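Local coordinates for protein histone-lysine N-methyltransferase, H3 lysine-9 specific SUVH6 (Arabidopsis thaliana, PDB 6A5K) that methylates a lysine of histone H3, using S-adenosylmethionine as methyl donor, and probably reads DNA methylation through its SRA domain, at residues G67-R81 and S185-L197. The protein carries 1 engineered substitution. Numbering follows the deposited sequence.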
loop_
_atom_site.group_PDB
_atom_site.type_symbol
_atom_site.label_atom_id
_atom_site.label_comp_id
_atom_site.label_asym_id
_atom_site.label_seq_id
_atom_site.Cartn_x
_atom_site.Cartn_y
_atom_site.Cartn_z
ATOM N N GLY A 67 -21.327 -14.441 -1.902
ATOM C CA GLY A 67 -21.317 -13.266 -2.753
ATOM C C GLY A 67 -20.389 -12.170 -2.258
ATOM O O GLY A 67 -19.312 -12.452 -1.725
ATOM N N GLU A 68 -20.805 -10.918 -2.440
ATOM C CA GLU A 68 -19.994 -9.762 -2.052
ATOM C C GLU A 68 -19.804 -9.647 -0.542
ATOM O O GLU A 68 -20.750 -9.789 0.227
ATOM C CB GLU A 68 -20.611 -8.456 -2.570
ATOM C CG GLU A 68 -20.655 -8.291 -4.088
ATOM C CD GLU A 68 -21.892 -8.905 -4.721
ATOM O OE1 GLU A 68 -22.665 -9.581 -4.008
ATOM O OE2 GLU A 68 -22.104 -8.688 -5.936
ATOM N N VAL A 69 -18.571 -9.366 -0.133
ATOM C CA VAL A 69 -18.250 -9.113 1.263
ATOM C C VAL A 69 -18.140 -7.608 1.480
ATOM O O VAL A 69 -17.348 -6.949 0.810
ATOM C CB VAL A 69 -16.931 -9.794 1.668
ATOM C CG1 VAL A 69 -16.531 -9.403 3.085
ATOM C CG2 VAL A 69 -17.046 -11.307 1.521
ATOM N N PRO A 70 -18.935 -7.057 2.412
ATOM C CA PRO A 70 -18.955 -5.602 2.617
ATOM C C PRO A 70 -17.560 -5.025 2.879
ATOM O O PRO A 70 -16.818 -5.538 3.718
ATOM C CB PRO A 70 -19.861 -5.432 3.843
ATOM C CG PRO A 70 -20.742 -6.648 3.819
ATOM C CD PRO A 70 -19.864 -7.755 3.320
ATOM N N GLY A 71 -17.194 -3.986 2.139
ATOM C CA GLY A 71 -15.921 -3.325 2.364
ATOM C C GLY A 71 -14.733 -3.978 1.673
ATOM O O GLY A 71 -13.609 -3.494 1.783
ATOM N N VAL A 72 -14.977 -5.079 0.968
ATOM C CA VAL A 72 -13.934 -5.731 0.187
ATOM C C VAL A 72 -14.195 -5.497 -1.298
ATOM O O VAL A 72 -15.287 -5.772 -1.797
ATOM C CB VAL A 72 -13.856 -7.248 0.473
ATOM C CG1 VAL A 72 -12.803 -7.896 -0.415
ATOM C CG2 VAL A 72 -13.536 -7.494 1.939
ATOM N N GLU A 73 -13.192 -4.996 -2.007
ATOM C CA GLU A 73 -13.399 -4.558 -3.383
ATOM C C GLU A 73 -12.524 -5.310 -4.375
ATOM O O GLU A 73 -11.390 -5.673 -4.060
ATOM C CB GLU A 73 -13.147 -3.047 -3.488
ATOM C CG GLU A 73 -14.076 -2.227 -2.594
ATOM C CD GLU A 73 -13.888 -0.730 -2.746
ATOM O OE1 GLU A 73 -12.967 -0.317 -3.481
ATOM O OE2 GLU A 73 -14.665 0.034 -2.128
ATOM N N VAL A 74 -13.066 -5.539 -5.570
ATOM C CA VAL A 74 -12.319 -6.139 -6.667
ATOM C C VAL A 74 -10.973 -5.433 -6.839
ATOM O O VAL A 74 -10.911 -4.206 -6.873
ATOM C CB VAL A 74 -13.122 -6.081 -7.983
ATOM C CG1 VAL A 74 -12.245 -6.426 -9.180
ATOM C CG2 VAL A 74 -14.330 -7.017 -7.908
ATOM N N GLY A 75 -9.898 -6.211 -6.908
ATOM C CA GLY A 75 -8.565 -5.654 -7.050
ATOM C C GLY A 75 -7.776 -5.593 -5.751
ATOM O O GLY A 75 -6.548 -5.445 -5.787
ATOM N N ASP A 76 -8.463 -5.718 -4.613
ATOM C CA ASP A 76 -7.797 -5.671 -3.307
ATOM C C ASP A 76 -6.713 -6.743 -3.216
ATOM O O ASP A 76 -6.875 -7.849 -3.735
ATOM C CB ASP A 76 -8.790 -5.862 -2.157
ATOM C CG ASP A 76 -9.577 -4.596 -1.829
ATOM O OD1 ASP A 76 -9.271 -3.517 -2.387
ATOM O OD2 ASP A 76 -10.510 -4.685 -0.997
ATOM N N GLU A 77 -5.612 -6.416 -2.550
ATOM C CA GLU A 77 -4.500 -7.351 -2.439
ATOM C C GLU A 77 -4.159 -7.652 -0.989
ATOM O O GLU A 77 -4.433 -6.846 -0.092
ATOM C CB GLU A 77 -3.268 -6.810 -3.174
ATOM C CG GLU A 77 -3.529 -6.601 -4.667
ATOM C CD GLU A 77 -2.258 -6.561 -5.493
ATOM O OE1 GLU A 77 -1.162 -6.527 -4.895
ATOM O OE2 GLU A 77 -2.362 -6.581 -6.744
ATOM N N PHE A 78 -3.563 -8.822 -0.789
ATOM C CA PHE A 78 -3.235 -9.359 0.520
ATOM C C PHE A 78 -1.857 -10.015 0.447
ATOM O O PHE A 78 -1.522 -10.648 -0.559
ATOM C CB PHE A 78 -4.290 -10.375 0.964
ATOM C CG PHE A 78 -5.700 -9.917 0.718
ATOM C CD1 PHE A 78 -6.357 -10.250 -0.464
ATOM C CD2 PHE A 78 -6.355 -9.120 1.645
ATOM C CE1 PHE A 78 -7.645 -9.806 -0.704
ATOM C CE2 PHE A 78 -7.652 -8.677 1.414
ATOM C CZ PHE A 78 -8.295 -9.024 0.236
ATOM N N GLN A 79 -1.053 -9.852 1.490
ATOM C CA GLN A 79 0.248 -10.514 1.542
ATOM C C GLN A 79 0.110 -11.941 2.065
ATOM O O GLN A 79 0.701 -12.884 1.525
ATOM C CB GLN A 79 1.224 -9.741 2.429
ATOM C CG GLN A 79 2.626 -10.354 2.448
ATOM C CD GLN A 79 3.561 -9.649 3.406
ATOM O OE1 GLN A 79 3.334 -8.498 3.772
ATOM N NE2 GLN A 79 4.618 -10.338 3.822
ATOM N N TYR A 80 -0.686 -12.093 3.115
ATOM C CA TYR A 80 -0.829 -13.379 3.781
ATOM C C TYR A 80 -2.212 -13.982 3.587
ATOM O O TYR A 80 -3.223 -13.274 3.606
ATOM C CB TYR A 80 -0.554 -13.233 5.273
ATOM C CG TYR A 80 0.838 -12.764 5.629
ATOM C CD1 TYR A 80 1.898 -13.657 5.676
ATOM C CD2 TYR A 80 1.083 -11.434 5.972
ATOM C CE1 TYR A 80 3.164 -13.242 6.028
ATOM C CE2 TYR A 80 2.357 -11.012 6.320
ATOM C CZ TYR A 80 3.387 -11.923 6.350
ATOM O OH TYR A 80 4.653 -11.528 6.703
ATOM N N ARG A 81 -2.249 -15.299 3.424
ATOM C CA ARG A 81 -3.507 -16.025 3.359
ATOM C C ARG A 81 -4.348 -15.764 4.605
ATOM O O ARG A 81 -5.578 -15.716 4.530
ATOM C CB ARG A 81 -3.245 -17.527 3.199
ATOM C CG ARG A 81 -3.951 -18.174 2.018
ATOM C CD ARG A 81 -3.801 -19.684 2.091
ATOM N NE ARG A 81 -4.487 -20.388 1.010
ATOM C CZ ARG A 81 -3.906 -20.743 -0.131
ATOM N NH1 ARG A 81 -2.627 -20.454 -0.350
ATOM N NH2 ARG A 81 -4.604 -21.384 -1.057
ATOM N N SER A 185 7.217 -13.158 1.819
ATOM C CA SER A 185 7.642 -12.188 0.820
ATOM C C SER A 185 6.686 -10.999 0.772
ATOM O O SER A 185 5.503 -11.148 0.455
ATOM C CB SER A 185 7.739 -12.847 -0.558
ATOM O OG SER A 185 6.479 -13.351 -0.967
ATOM N N LYS A 186 7.212 -9.817 1.078
ATOM C CA LYS A 186 6.401 -8.606 1.134
ATOM C C LYS A 186 5.730 -8.328 -0.201
ATOM O O LYS A 186 6.209 -8.752 -1.254
ATOM C CB LYS A 186 7.248 -7.397 1.541
ATOM C CG LYS A 186 8.270 -6.993 0.492
ATOM C CD LYS A 186 8.508 -5.494 0.496
ATOM C CE LYS A 186 9.382 -5.067 1.650
ATOM N NZ LYS A 186 9.977 -3.716 1.437
ATOM N N GLY A 187 4.617 -7.611 -0.148
ATOM C CA GLY A 187 3.860 -7.301 -1.341
ATOM C C GLY A 187 2.596 -8.131 -1.404
ATOM O O GLY A 187 2.442 -9.100 -0.662
ATOM N N GLY A 188 1.686 -7.749 -2.291
ATOM C CA GLY A 188 0.472 -8.513 -2.499
ATOM C C GLY A 188 0.785 -9.851 -3.138
ATOM O O GLY A 188 1.396 -9.914 -4.203
ATOM N N ASN A 189 0.380 -10.930 -2.479
ATOM C CA ASN A 189 0.575 -12.270 -3.021
ATOM C C ASN A 189 -0.739 -12.861 -3.495
ATOM O O ASN A 189 -0.762 -13.868 -4.193
ATOM C CB ASN A 189 1.215 -13.175 -1.977
ATOM C CG ASN A 189 2.619 -12.757 -1.651
ATOM O OD1 ASN A 189 3.415 -12.481 -2.552
ATOM N ND2 ASN A 189 2.933 -12.683 -0.367
ATOM N N TYR A 190 -1.831 -12.214 -3.104
ATOM C CA TYR A 190 -3.175 -12.647 -3.452
ATOM C C TYR A 190 -4.009 -11.452 -3.882
ATOM O O TYR A 190 -3.871 -10.366 -3.327
ATOM C CB TYR A 190 -3.843 -13.352 -2.263
ATOM C CG TYR A 190 -3.047 -14.517 -1.743
ATOM C CD1 TYR A 190 -2.129 -14.353 -0.709
ATOM C CD2 TYR A 190 -3.191 -15.783 -2.302
ATOM C CE1 TYR A 190 -1.382 -15.427 -0.243
ATOM C CE2 TYR A 190 -2.452 -16.850 -1.844
ATOM C CZ TYR A 190 -1.554 -16.672 -0.815
ATOM O OH TYR A 190 -0.824 -17.748 -0.368
ATOM N N VAL A 191 -4.879 -11.664 -4.864
ATOM C CA VAL A 191 -5.743 -10.605 -5.377
ATOM C C VAL A 191 -7.195 -11.063 -5.445
ATOM O O VAL A 191 -7.492 -12.131 -5.990
ATOM C CB VAL A 191 -5.290 -10.151 -6.786
ATOM C CG1 VAL A 191 -6.147 -8.998 -7.288
ATOM C CG2 VAL A 191 -3.818 -9.759 -6.771
ATOM N N TYR A 192 -8.103 -10.260 -4.890
ATOM C CA TYR A 192 -9.534 -10.519 -5.036
ATOM C C TYR A 192 -10.019 -10.133 -6.439
ATOM O O TYR A 192 -10.074 -8.947 -6.781
ATOM C CB TYR A 192 -10.340 -9.762 -3.973
ATOM C CG TYR A 192 -11.829 -9.978 -4.134
ATOM C CD1 TYR A 192 -12.338 -11.253 -4.358
ATOM C CD2 TYR A 192 -12.715 -8.913 -4.102
ATOM C CE1 TYR A 192 -13.689 -11.463 -4.528
ATOM C CE2 TYR A 192 -14.078 -9.114 -4.263
ATOM C CZ TYR A 192 -14.555 -10.389 -4.475
ATOM O OH TYR A 192 -15.897 -10.596 -4.644
ATOM N N ASP A 193 -10.379 -11.133 -7.244
ATOM C CA ASP A 193 -10.732 -10.892 -8.643
ATOM C C ASP A 193 -12.240 -10.863 -8.889
ATOM O O ASP A 193 -12.690 -10.691 -10.025
ATOM C CB ASP A 193 -10.075 -11.940 -9.545
ATOM C CG ASP A 193 -8.667 -11.540 -9.969
ATOM O OD1 ASP A 193 -8.297 -10.354 -9.793
ATOM O OD2 ASP A 193 -7.930 -12.410 -10.478
ATOM N N GLY A 194 -13.017 -11.010 -7.822
ATOM C CA GLY A 194 -14.455 -10.843 -7.914
ATOM C C GLY A 194 -15.262 -12.129 -7.919
ATOM O O GLY A 194 -14.791 -13.193 -7.500
ATOM N N LEU A 195 -16.492 -12.016 -8.412
ATOM C CA LEU A 195 -17.455 -13.104 -8.355
ATOM C C LEU A 195 -17.553 -13.858 -9.671
ATOM O O LEU A 195 -17.577 -13.258 -10.746
ATOM C CB LEU A 195 -18.834 -12.570 -7.967
ATOM C CG LEU A 195 -18.925 -11.874 -6.608
ATOM C CD1 LEU A 195 -20.352 -11.413 -6.352
ATOM C CD2 LEU A 195 -18.457 -12.798 -5.507
ATOM N N TYR A 196 -17.611 -15.182 -9.566
ATOM C CA TYR A 196 -17.670 -16.060 -10.726
ATOM C C TYR A 196 -18.815 -17.056 -10.576
ATOM O O TYR A 196 -19.296 -17.301 -9.466
ATOM C CB TYR A 196 -16.354 -16.829 -10.900
ATOM C CG TYR A 196 -15.178 -16.023 -11.413
ATOM C CD1 TYR A 196 -14.572 -16.346 -12.621
ATOM C CD2 TYR A 196 -14.659 -14.955 -10.680
ATOM C CE1 TYR A 196 -13.488 -15.624 -13.099
ATOM C CE2 TYR A 196 -13.577 -14.227 -11.148
ATOM C CZ TYR A 196 -12.994 -14.566 -12.352
ATOM O OH TYR A 196 -11.918 -13.845 -12.825
ATOM N N LEU A 197 -19.237 -17.634 -11.696
ATOM C CA LEU A 197 -20.163 -18.754 -11.676
ATOM C C LEU A 197 -19.423 -20.001 -12.137
ATOM O O LEU A 197 -18.550 -19.921 -13.002
ATOM C CB LEU A 197 -21.376 -18.492 -12.574
ATOM C CG LEU A 197 -22.332 -17.372 -12.142
ATOM C CD1 LEU A 197 -23.434 -17.162 -13.172
ATOM C CD2 LEU A 197 -22.935 -17.663 -10.774
HETATM O O HOH W 1 3.344 -6.480 1.978
HETATM O O HOH W 2 -0.816 -20.071 -2.062
#
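Phe78 and Tyr190 form an antiparallel hydrogen-bonded pair, with 3.0 Å both between Phe78 N and Tyr190 O and between Tyr190 N and Phe78 O. Two further backbone bonds, beyond the paired strand, tie the turn from Glu73 to Asp76 to Tyr192: Tyr192 N to Asp76 O and, nearly straight at 176°, Gly75 N to Tyr192 O. Phe78 O also accepts from Asn189 N at 2.7 Å, so Asn189 and Tyr190 both oppose Phe78: a classic beta bulge. Within the SRA domain the short strand 77-78 pairs with one edge of strand 190-205, whose other edge pairs with strand 171-176.

Beyond the bulge, side-chain amides take over. Asn189 ND2 gives one hydrogen to Gln79 O, 2.9 Å away on a lone pair, and the other to Ser185 O, both acceptors lying near its amide plane. An alanine here is likely to leave Gln79 O and Ser185 O each without this amide donor, loosening the hold between them. Gln79, extended with CG anti to the backbone N (chi1 -177°), runs alongside the 185-187 loop, its OE1 joined to Gly187 N through a water. A second water links Tyr190 OH to Arg81 NH1, in the planes of both ring and guanidinium. Glu73 O sits at the edge of the Tyr192 ring.

Among apolar contacts, Val72 CG1 meets Tyr192 CD2 at 3.8 Å. Glu77 and Val191 lie side by side, pointing the same way, with Glu77 OE2 against Val191 CG2; OE1 is salt-bridged to Lys177.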